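Local coordinates for nonsense-mediated mRNA decay protein 2 (Saccharomyces cerevisiae, PDB 4LUN) that takes part in nonsense-mediated decay of mRNAs with premature stop codons, this chain being the N-terminal MIF4G domain of Upf2, which binds Upf1 through its distant C terminus, at residues Gly114-Ala119 / Gly154-Leu159; Asn143-Thr148 / Lys209-Leu214. All coordinates share one frame; numbering follows the deposited sequence.

How the contacts relate
Followed from the N terminus, the chain first reaches 114-119, on helix 106-116, then runs through helix 130-152, which carries 143-148. The loop after that helix holds 154-159, and contact 1 closes here by bringing it back to 114-119. Contact 2 closes later, when 209-214, at the end of helix 201-210, meets 143-148. The segments alternate, so the two closures cross, with centres about 14 Å apart. Helix 130-152 joins them: Phe147, within contact 2's first segment, packs its ring on Phe156 and also touches Phe116 of contact 1. Together they tie helices 106-116, 130-152 and 201-210 into the MIF4G domain.

Contact 1. Residues Gly114-Ala119 / Gly154-Leu159; sequences GAFLQA and GVFRTL
Phe116 and Phe156 bring their rings together at one end of this contact, and Leu117 meets Leu159 at the other. CE2 of Phe156 sits over one face of the Phe116 ring, 4.1 Å from Phe116 CD2. The planes are inclined by 41° and the centroids lie 5.8 Å apart, an oblique aromatic pair rather than a parallel stack or a T. The two side chains cross at about a right angle. Phe116 holds CG anti to its backbone N (chi1 -170°), which sets the ring on the side of its own carbonyl carbon and brings CD2 up to the other ring, while Phe156 has its CG anti to the carbonyl carbon (chi1 -75°), which carries its ring out of the loop toward 114-119.

This is HEAT-like, all-helical packing of a MIF4G domain, with helix 106-116 set against the loop that leaves helix 130-152. The latter helix finishes in a Schellman motif: Gly154, at positive phi, is the C' residue, and the chain turns there before Phe156, whose CB is directed at 114-119. Leu112 and Leu113 of helix 106-116 also touch Phe156, and Leu80 and Leu81 of helix 69-81 pack on Phe116.

Farther along, the leucines meet through one methyl each, CD1 of Leu117 lying 3.8 Å from CD2 of Leu159. The CB of Leu159 does not aim at the helix; its branched end makes the approach, while Pro169 packs against Leu117.

Contact 2. Residues Asn143-Thr148 / Lys209-Leu214; sequences NLRVFT and KKFAPL
Thr148 presses its methyl onto the ring of Phe211, and this is the tight, buried part of the contact. Thr148 CG2 stands over the centre of the Phe211 ring, 3.6 Å from its centroid and 12° off the normal, a well-formed CH-pi interaction. Thr148 CB adds a second touch, 3.6 Å from Phe211 CZ. The threonine is fixed in rotation: with chi1 at -56° its CG2 lies anti to the backbone N and faces the ring, while Thr148 OG1 turns back to donate to Leu144 O at 2.8 Å. That carbonyl also accepts the helical bond from Thr148 N, the two donors arriving from opposite faces of its plane. On the far side of the Phe211 ring lies CG of Lys210, offset toward the rim. Arg145 links this part to the outer one: its CG comes within 4.0 Å of Phe211 CZ, and its guanidinium stands at 85° to the ring plane.

Toward solvent the packing changes character. Lys210 is exposed, and its chain, bent at several torsions, crosses that of Arg145 at about a right angle. Lys210 CD rests over the centre of the Arg145 guanidinium, 3.6 Å from Arg145 CZ. The two positive ends are close, Arg145 NH2 and Lys210 NZ being 3.8 Å apart, which probably costs some energy. The Glu149 carboxylate, in a salt bridge with Arg145 NE, probably offsets part of it, and Asn87 OD1 accepts a hydrogen bond from NH2. With an alanine in place of Arg145, Glu149 and Asn87 would probably lose this partner and the Lys210 chain would be likely to swing away.

Phe207 of helix 201-210 meets both Phe211 and Thr148, Leu183 of helix 182-190 touches Thr148, and Val90 of helix 87-104 packs on Arg145.

Contact 1. Residues Gly114-Ala119 / Gly154-Leu159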
loop_
_atom_site.group_PDB
_atom_site.type_symbol
_atom_site.label_atom_id
_atom_site.label_comp_id
_atom_site.label_asym_id
_atom_site.label_seq_id
_atom_site.Cartn_x
_atom_site.Cartn_y
_atom_site.Cartn_z
ATOM N N GLY A 114 -10.352 -7.029 7.897
ATOM C CA GLY A 114 -10.001 -8.397 7.557
ATOM C C GLY A 114 -10.139 -8.678 6.075
ATOM O O GLY A 114 -9.295 -9.355 5.483
ATOM N N ALA A 115 -11.203 -8.150 5.473
ATOM C CA ALA A 115 -11.438 -8.340 4.045
ATOM C C ALA A 115 -10.476 -7.490 3.229
ATOM O O ALA A 115 -9.970 -7.927 2.188
ATOM C CB ALA A 115 -12.876 -7.997 3.694
ATOM N N PHE A 116 -10.230 -6.263 3.688
ATOM C CA PHE A 116 -9.331 -5.376 2.955
ATOM C C PHE A 116 -7.899 -5.932 2.886
ATOM O O PHE A 116 -7.226 -5.791 1.868
ATOM C CB PHE A 116 -9.336 -3.960 3.550
ATOM C CG PHE A 116 -8.614 -2.947 2.697
ATOM C CD1 PHE A 116 -9.278 -2.257 1.694
ATOM C CD2 PHE A 116 -7.261 -2.713 2.877
ATOM C CE1 PHE A 116 -8.601 -1.336 0.889
ATOM C CE2 PHE A 116 -6.586 -1.794 2.091
ATOM C CZ PHE A 116 -7.252 -1.106 1.093
ATOM N N LEU A 117 -7.447 -6.586 3.952
ATOM C CA LEU A 117 -6.083 -7.114 4.018
ATOM C C LEU A 117 -5.827 -8.219 2.995
ATOM O O LEU A 117 -4.668 -8.532 2.680
ATOM C CB LEU A 117 -5.773 -7.613 5.434
ATOM C CG LEU A 117 -5.563 -6.527 6.492
ATOM C CD1 LEU A 117 -5.583 -7.129 7.909
ATOM C CD2 LEU A 117 -4.226 -5.813 6.232
ATOM N N GLN A 118 -6.905 -8.819 2.488
ATOM C CA GLN A 118 -6.769 -9.857 1.466
ATOM C C GLN A 118 -6.109 -9.281 0.215
ATOM O O GLN A 118 -5.498 -10.012 -0.567
ATOM C CB GLN A 118 -8.135 -10.460 1.130
ATOM C CG GLN A 118 -8.103 -11.600 0.121
ATOM C CD GLN A 118 -7.251 -12.776 0.570
ATOM O OE1 GLN A 118 -7.260 -13.155 1.740
ATOM N NE2 GLN A 118 -6.510 -13.363 -0.368
ATOM N N ALA A 119 -6.185 -7.959 0.054
ATOM C CA ALA A 119 -5.589 -7.291 -1.111
ATOM C C ALA A 119 -4.065 -7.405 -1.151
ATOM O O ALA A 119 -3.422 -7.175 -2.191
ATOM C CB ALA A 119 -6.000 -5.831 -1.136
ATOM N N GLY A 154 -6.086 6.123 12.642
ATOM C CA GLY A 154 -6.507 5.263 13.733
ATOM C C GLY A 154 -7.691 4.356 13.452
ATOM O O GLY A 154 -8.300 3.812 14.374
ATOM N N VAL A 155 -8.014 4.166 12.180
ATOM C CA VAL A 155 -9.085 3.240 11.825
ATOM C C VAL A 155 -8.548 1.813 11.738
ATOM O O VAL A 155 -9.054 0.898 12.401
ATOM C CB VAL A 155 -9.742 3.645 10.494
ATOM C CG1 VAL A 155 -10.758 2.590 10.060
ATOM C CG2 VAL A 155 -10.415 4.998 10.643
ATOM N N PHE A 156 -7.520 1.637 10.913
ATOM C CA PHE A 156 -6.860 0.349 10.709
ATOM C C PHE A 156 -5.574 0.305 11.522
ATOM O O PHE A 156 -4.564 0.845 11.084
ATOM C CB PHE A 156 -6.453 0.204 9.247
ATOM C CG PHE A 156 -7.583 -0.085 8.295
ATOM C CD1 PHE A 156 -8.847 -0.435 8.742
ATOM C CD2 PHE A 156 -7.351 -0.035 6.926
ATOM C CE1 PHE A 156 -9.866 -0.712 7.842
ATOM C CE2 PHE A 156 -8.363 -0.312 6.017
ATOM C CZ PHE A 156 -9.626 -0.655 6.476
ATOM N N ARG A 157 -5.578 -0.361 12.670
ATOM C CA ARG A 157 -4.444 -0.264 13.583
ATOM C C ARG A 157 -3.611 -1.521 13.731
ATOM O O ARG A 157 -2.384 -1.461 13.690
ATOM C CB ARG A 157 -4.930 0.144 14.979
ATOM C CG ARG A 157 -5.946 1.274 14.956
ATOM C CD ARG A 157 -6.305 1.711 16.378
ATOM N NE ARG A 157 -7.032 0.683 17.123
ATOM C CZ ARG A 157 -7.380 0.810 18.400
ATOM N NH1 ARG A 157 -7.070 1.916 19.065
ATOM N NH2 ARG A 157 -8.031 -0.164 19.018
ATOM N N THR A 158 -4.275 -2.650 13.959
ATOM C CA THR A 158 -3.563 -3.860 14.352
ATOM C C THR A 158 -4.433 -5.083 14.111
ATOM O O THR A 158 -5.655 -4.980 14.065
ATOM C CB THR A 158 -3.162 -3.789 15.853
ATOM O OG1 THR A 158 -2.604 -5.040 16.269
ATOM C CG2 THR A 158 -4.383 -3.486 16.717
ATOM N N LEU A 159 -3.809 -6.246 13.948
ATOM C CA LEU A 159 -4.578 -7.474 13.827
ATOM C C LEU A 159 -5.337 -7.748 15.112
ATOM O O LEU A 159 -6.311 -8.491 15.112
ATOM C CB LEU A 159 -3.670 -8.661 13.504
ATOM C CG LEU A 159 -2.995 -8.647 12.132
ATOM C CD1 LEU A 159 -1.989 -9.773 12.019
ATOM C CD2 LEU A 159 -4.026 -8.748 11.008
#

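Contact 2. Residues Asn143-Thr148 / Lys209-Leu214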
loop_
_atom_site.group_PDB
_atom_site.type_symbol
_atom_site.label_atom_id
_atom_site.label_comp_id
_atom_site.label_asym_id
_atom_site.label_seq_id
_atom_site.Cartn_x
_atom_site.Cartn_y
_atom_site.Cartn_z
ATOM N N ASN A 143 -3.826 0.268 -3.024
ATOM C CA ASN A 143 -4.381 -0.350 -1.828
ATOM C C ASN A 143 -3.515 -0.077 -0.606
ATOM O O ASN A 143 -4.031 0.181 0.485
ATOM C CB ASN A 143 -4.548 -1.857 -2.035
ATOM C CG ASN A 143 -5.617 -2.188 -3.068
ATOM O OD1 ASN A 143 -6.512 -1.377 -3.327
ATOM N ND2 ASN A 143 -5.542 -3.383 -3.638
ATOM N N LEU A 144 -2.201 -0.133 -0.786
ATOM C CA LEU A 144 -1.290 0.162 0.318
ATOM C C LEU A 144 -1.421 1.613 0.745
ATOM O O LEU A 144 -1.382 1.927 1.930
ATOM C CB LEU A 144 0.166 -0.140 -0.094
ATOM C CG LEU A 144 1.286 0.222 0.888
ATOM C CD1 LEU A 144 1.189 -0.635 2.157
ATOM C CD2 LEU A 144 2.632 0.028 0.209
ATOM N N ARG A 145 -1.610 2.506 -0.223
ATOM C CA ARG A 145 -1.691 3.925 0.115
ATOM C C ARG A 145 -2.931 4.187 0.954
ATOM O O ARG A 145 -2.874 4.853 2.000
ATOM C CB ARG A 145 -1.719 4.764 -1.163
ATOM C CG ARG A 145 -1.561 6.256 -0.924
ATOM C CD ARG A 145 -2.889 6.950 -0.847
ATOM N NE ARG A 145 -2.729 8.365 -0.517
ATOM C CZ ARG A 145 -2.634 9.329 -1.425
ATOM N NH1 ARG A 145 -2.687 9.028 -2.717
ATOM N NH2 ARG A 145 -2.494 10.591 -1.041
ATOM N N VAL A 146 -4.050 3.634 0.508
ATOM C CA VAL A 146 -5.325 3.819 1.200
ATOM C C VAL A 146 -5.284 3.193 2.591
ATOM O O VAL A 146 -5.774 3.779 3.562
ATOM C CB VAL A 146 -6.497 3.263 0.358
ATOM C CG1 VAL A 146 -7.770 3.168 1.194
ATOM C CG2 VAL A 146 -6.724 4.154 -0.874
ATOM N N PHE A 147 -4.702 1.998 2.679
ATOM C CA PHE A 147 -4.542 1.343 3.968
ATOM C C PHE A 147 -3.793 2.243 4.928
ATOM O O PHE A 147 -4.193 2.403 6.082
ATOM C CB PHE A 147 -3.785 0.027 3.861
ATOM C CG PHE A 147 -3.471 -0.566 5.200
ATOM C CD1 PHE A 147 -4.376 -1.416 5.812
ATOM C CD2 PHE A 147 -2.290 -0.253 5.857
ATOM C CE1 PHE A 147 -4.114 -1.944 7.072
ATOM C CE2 PHE A 147 -2.023 -0.778 7.115
ATOM C CZ PHE A 147 -2.943 -1.632 7.713
ATOM N N THR A 148 -2.695 2.814 4.444
ATOM C CA THR A 148 -1.809 3.590 5.298
ATOM C C THR A 148 -2.477 4.879 5.773
ATOM O O THR A 148 -2.304 5.283 6.934
ATOM C CB THR A 148 -0.465 3.859 4.605
ATOM O OG1 THR A 148 0.106 2.602 4.231
ATOM C CG2 THR A 148 0.503 4.530 5.569
ATOM N N LYS A 209 8.175 7.862 -0.622
ATOM C CA LYS A 209 7.919 9.215 -1.122
ATOM C C LYS A 209 6.664 9.805 -0.504
ATOM O O LYS A 209 6.613 10.994 -0.194
ATOM C CB LYS A 209 7.774 9.219 -2.648
ATOM C CG LYS A 209 9.074 9.086 -3.419
ATOM C CD LYS A 209 8.769 8.824 -4.899
ATOM C CE LYS A 209 10.031 8.590 -5.701
ATOM N NZ LYS A 209 9.721 8.027 -7.050
ATOM N N LYS A 210 5.637 8.976 -0.345
ATOM C CA LYS A 210 4.356 9.438 0.160
ATOM C C LYS A 210 4.282 9.468 1.684
ATOM O O LYS A 210 3.517 10.250 2.252
ATOM C CB LYS A 210 3.222 8.580 -0.415
ATOM C CG LYS A 210 1.829 9.167 -0.216
ATOM C CD LYS A 210 0.895 8.790 -1.357
ATOM C CE LYS A 210 1.230 9.545 -2.644
ATOM N NZ LYS A 210 0.980 11.014 -2.499
ATOM N N PHE A 211 5.069 8.623 2.347
ATOM C CA PHE A 211 4.985 8.514 3.801
ATOM C C PHE A 211 6.328 8.712 4.487
ATOM O O PHE A 211 6.677 7.998 5.426
ATOM C CB PHE A 211 4.337 7.180 4.192
ATOM C CG PHE A 211 2.957 7.003 3.622
ATOM C CD1 PHE A 211 1.880 7.691 4.159
ATOM C CD2 PHE A 211 2.737 6.179 2.529
ATOM C CE1 PHE A 211 0.599 7.537 3.634
ATOM C CE2 PHE A 211 1.475 6.022 1.995
ATOM C CZ PHE A 211 0.396 6.702 2.539
ATOM N N ALA A 212 7.072 9.710 4.005
ATOM C CA ALA A 212 8.432 9.998 4.479
ATOM C C ALA A 212 8.634 10.120 5.993
ATOM O O ALA A 212 9.661 9.656 6.507
ATOM C CB ALA A 212 8.996 11.233 3.767
ATOM N N PRO A 213 7.683 10.745 6.716
ATOM C CA PRO A 213 7.941 10.837 8.157
ATOM C C PRO A 213 8.102 9.488 8.848
ATOM O O PRO A 213 8.698 9.445 9.915
ATOM C CB PRO A 213 6.700 11.557 8.694
ATOM C CG PRO A 213 6.192 12.338 7.532
ATOM C CD PRO A 213 6.477 11.507 6.327
ATOM N N LEU A 214 7.608 8.404 8.252
ATOM C CA LEU A 214 7.812 7.088 8.851
ATOM C C LEU A 214 9.251 6.631 8.710
ATOM O O LEU A 214 9.657 5.681 9.357
ATOM C CB LEU A 214 6.852 6.047 8.233
ATOM C CG LEU A 214 5.355 6.321 8.390
ATOM C CD1 LEU A 214 4.525 5.222 7.744
ATOM C CD2 LEU A 214 4.984 6.427 9.872
#